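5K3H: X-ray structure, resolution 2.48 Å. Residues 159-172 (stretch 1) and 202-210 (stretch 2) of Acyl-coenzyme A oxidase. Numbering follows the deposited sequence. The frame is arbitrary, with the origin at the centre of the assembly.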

# COMPACT_ATOMS: atom_id res chain seq x y z
N ASN B 159 19.45 14.54 -8.20
CA ASN B 159 20.12 15.67 -8.85
C ASN B 159 21.25 15.16 -9.76
O ASN B 159 22.26 14.65 -9.27
CB ASN B 159 20.66 16.64 -7.80
CG ASN B 159 20.92 18.04 -8.36
OD1 ASN B 159 20.94 18.25 -9.57
ND2 ASN B 159 21.13 19.01 -7.46
N LEU B 160 21.07 15.34 -11.07
CA LEU B 160 22.17 15.10 -12.01
C LEU B 160 23.46 15.79 -11.58
O LEU B 160 24.55 15.29 -11.88
CB LEU B 160 21.77 15.58 -13.41
CG LEU B 160 21.01 14.61 -14.31
CD1 LEU B 160 19.65 14.28 -13.74
CD2 LEU B 160 20.87 15.24 -15.69
N GLN B 161 23.36 16.90 -10.85
CA GLN B 161 24.55 17.68 -10.55
C GLN B 161 25.42 17.05 -9.46
O GLN B 161 26.59 17.44 -9.32
CB GLN B 161 24.18 19.12 -10.14
CG GLN B 161 23.37 19.91 -11.18
CD GLN B 161 24.03 20.01 -12.57
OE1 GLN B 161 25.22 20.30 -12.70
NE2 GLN B 161 23.23 19.79 -13.60
N ASN B 162 24.90 16.10 -8.70
CA ASN B 162 25.69 15.46 -7.66
C ASN B 162 26.07 14.02 -7.99
O ASN B 162 26.52 13.28 -7.10
CB ASN B 162 24.93 15.52 -6.32
CG ASN B 162 24.76 16.96 -5.81
OD1 ASN B 162 23.63 17.44 -5.60
ND2 ASN B 162 25.89 17.65 -5.61
N LEU B 163 25.90 13.60 -9.25
CA LEU B 163 26.40 12.29 -9.68
C LEU B 163 27.92 12.20 -9.52
O LEU B 163 28.65 13.19 -9.57
CB LEU B 163 26.00 12.05 -11.14
CG LEU B 163 24.50 11.96 -11.40
CD1 LEU B 163 24.21 11.91 -12.89
CD2 LEU B 163 23.92 10.74 -10.72
N GLU B 164 28.39 10.97 -9.32
CA GLU B 164 29.82 10.73 -9.12
C GLU B 164 30.54 10.06 -10.29
O GLU B 164 31.76 10.14 -10.38
CB GLU B 164 30.04 9.92 -7.84
CG GLU B 164 29.80 10.71 -6.56
CD GLU B 164 29.53 9.81 -5.37
OE1 GLU B 164 30.29 8.85 -5.16
OE2 GLU B 164 28.54 10.07 -4.65
N THR B 165 29.80 9.39 -11.17
CA THR B 165 30.47 8.72 -12.29
C THR B 165 31.12 9.76 -13.21
O THR B 165 30.49 10.76 -13.57
CB THR B 165 29.47 7.86 -13.05
OG1 THR B 165 28.94 6.86 -12.15
CG2 THR B 165 30.16 7.18 -14.26
N THR B 166 32.38 9.55 -13.57
CA THR B 166 33.09 10.49 -14.42
C THR B 166 33.39 9.89 -15.80
O THR B 166 33.48 8.67 -15.97
CB THR B 166 34.40 10.99 -13.79
OG1 THR B 166 35.21 9.87 -13.42
CG2 THR B 166 34.13 11.88 -12.55
N ALA B 167 33.44 10.78 -16.79
CA ALA B 167 33.92 10.48 -18.12
C ALA B 167 34.98 11.52 -18.41
O ALA B 167 34.66 12.69 -18.68
CB ALA B 167 32.79 10.53 -19.15
N THR B 168 36.24 11.11 -18.39
CA THR B 168 37.35 12.05 -18.49
C THR B 168 37.89 11.97 -19.90
O THR B 168 38.17 10.86 -20.41
CB THR B 168 38.45 11.76 -17.46
OG1 THR B 168 37.91 11.75 -16.13
CG2 THR B 168 39.53 12.83 -17.53
N TYR B 169 37.97 13.12 -20.57
CA TYR B 169 38.42 13.12 -21.96
C TYR B 169 39.93 12.99 -21.99
O TYR B 169 40.65 13.84 -21.45
CB TYR B 169 37.98 14.39 -22.69
CG TYR B 169 38.37 14.27 -24.14
CD1 TYR B 169 38.00 13.14 -24.85
CD2 TYR B 169 39.13 15.24 -24.78
CE1 TYR B 169 38.34 12.98 -26.17
CE2 TYR B 169 39.48 15.09 -26.12
CZ TYR B 169 39.08 13.95 -26.80
OH TYR B 169 39.40 13.73 -28.12
N ASP B 170 40.41 11.93 -22.65
CA ASP B 170 41.83 11.66 -22.82
C ASP B 170 42.24 12.16 -24.20
O ASP B 170 42.00 11.49 -25.21
CB ASP B 170 42.08 10.16 -22.66
CG ASP B 170 43.55 9.80 -22.72
OD1 ASP B 170 44.33 10.49 -23.42
OD2 ASP B 170 43.93 8.80 -22.06
N ILE B 171 42.87 13.34 -24.25
CA ILE B 171 43.19 14.00 -25.51
C ILE B 171 44.24 13.22 -26.30
O ILE B 171 44.22 13.21 -27.54
CB ILE B 171 43.63 15.45 -25.26
CG1 ILE B 171 42.53 16.24 -24.52
CG2 ILE B 171 43.99 16.14 -26.58
CD1 ILE B 171 42.94 17.65 -24.09
N GLY B 172 45.18 12.58 -25.61
CA GLY B 172 46.21 11.83 -26.30
C GLY B 172 45.65 10.69 -27.13
O GLY B 172 46.06 10.48 -28.27
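Stretch 2 202-210: VVAHMYIKG

How does stretch 2 run relative to stretch 1? Residues 202-208 form an extended strand beside strand 166-170, pointing the same way; the axes cross at -37° and approach to 4.5 Å. Val203 comes early, its CG1 lying 3.9 Å from Leu163 CD1, and Ala204 follows with CB 4.1 Å from Ala167 CB.

Why does His205 bury the most surface? Its backbone and its side chain both bind. His205 N donates to Thr165 O at 2.9 Å, and His205 O accepts from Ala167 N at 2.9 Å. The chi1 m side chain reaches back to the 3-10 segment, where NE2 donates to Leu160 O at 2.9 Å, while Leu163 O lies over one ring face.

What carries the pairing onward? Met206 pairs with Ala167, their CA atoms 4.9 Å apart. Tyr207 then takes both backbone bonds, N donating to Ala167 O at 3.0 Å and O accepting from Tyr169 N at 2.8 Å, the alternation expected of parallel strands. On the sheet face shared with His205, Tyr207 CE1 lies 3.7 Å from Thr166 CG2.

How does the contact end? Ile208 CG1 packs 3.7 Å from Tyr169 CB. At Lys209, phi turns positive and the strand has ended; a water bridges Lys209 N (2.6 Å from its oxygen) and Tyr169 O (2.7 Å), and Lys209 CG lies 3.9 Å from Ile171 CD1.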

# COMPACT_ATOMS: atom_id res chain seq x y z
N VAL B 202 24.77 5.96 -20.82
CA VAL B 202 25.22 6.18 -19.45
C VAL B 202 25.41 7.67 -19.23
O VAL B 202 25.98 8.36 -20.09
CB VAL B 202 26.52 5.40 -19.17
CG1 VAL B 202 27.08 5.73 -17.79
CG2 VAL B 202 26.25 3.91 -19.31
N VAL B 203 24.92 8.17 -18.10
CA VAL B 203 25.07 9.57 -17.73
C VAL B 203 26.25 9.70 -16.78
O VAL B 203 26.36 8.94 -15.81
CB VAL B 203 23.78 10.14 -17.12
CG1 VAL B 203 23.95 11.60 -16.81
CG2 VAL B 203 22.63 9.95 -18.09
N ALA B 204 27.13 10.65 -17.06
CA ALA B 204 28.37 10.84 -16.32
C ALA B 204 28.81 12.28 -16.46
O ALA B 204 28.53 12.94 -17.46
CB ALA B 204 29.47 9.88 -16.82
N HIS B 205 29.54 12.77 -15.45
CA HIS B 205 30.11 14.10 -15.50
C HIS B 205 31.33 14.15 -16.41
O HIS B 205 32.29 13.39 -16.21
CB HIS B 205 30.50 14.55 -14.10
CG HIS B 205 29.34 15.03 -13.28
ND1 HIS B 205 29.50 15.75 -12.11
CD2 HIS B 205 28.01 14.94 -13.49
CE1 HIS B 205 28.31 16.06 -11.63
NE2 HIS B 205 27.39 15.58 -12.44
N MET B 206 31.33 15.07 -17.38
CA MET B 206 32.37 15.12 -18.40
C MET B 206 33.48 16.10 -18.02
O MET B 206 33.25 17.31 -17.89
CB MET B 206 31.80 15.47 -19.77
CG MET B 206 32.84 15.30 -20.88
SD MET B 206 32.16 15.35 -22.54
CE MET B 206 31.59 17.07 -22.63
N TYR B 207 34.70 15.59 -17.93
CA TYR B 207 35.87 16.38 -17.58
C TYR B 207 36.80 16.47 -18.79
O TYR B 207 37.07 15.47 -19.46
CB TYR B 207 36.60 15.76 -16.39
CG TYR B 207 35.94 16.00 -15.05
CD1 TYR B 207 34.84 15.25 -14.65
CD2 TYR B 207 36.44 16.95 -14.16
CE1 TYR B 207 34.24 15.45 -13.41
CE2 TYR B 207 35.85 17.16 -12.91
CZ TYR B 207 34.77 16.41 -12.55
OH TYR B 207 34.19 16.61 -11.34
N ILE B 208 37.25 17.69 -19.10
CA ILE B 208 38.26 17.92 -20.13
C ILE B 208 39.31 18.86 -19.56
O ILE B 208 38.99 19.98 -19.15
CB ILE B 208 37.67 18.50 -21.42
CG1 ILE B 208 36.46 17.68 -21.87
CG2 ILE B 208 38.74 18.56 -22.52
CD1 ILE B 208 35.75 18.33 -23.04
N LYS B 209 40.57 18.43 -19.58
CA LYS B 209 41.66 19.23 -19.03
C LYS B 209 41.36 19.60 -17.59
O LYS B 209 41.75 20.67 -17.12
CB LYS B 209 41.89 20.50 -19.86
CG LYS B 209 42.36 20.34 -21.32
CD LYS B 209 42.59 21.75 -21.91
CE LYS B 209 43.15 21.77 -23.32
NZ LYS B 209 42.06 21.76 -24.35
N GLY B 210 40.65 18.73 -16.87
CA GLY B 210 40.35 18.92 -15.47
C GLY B 210 39.16 19.80 -15.16
O GLY B 210 38.75 19.89 -13.99
O HOH W 1 41.12 15.94 -19.79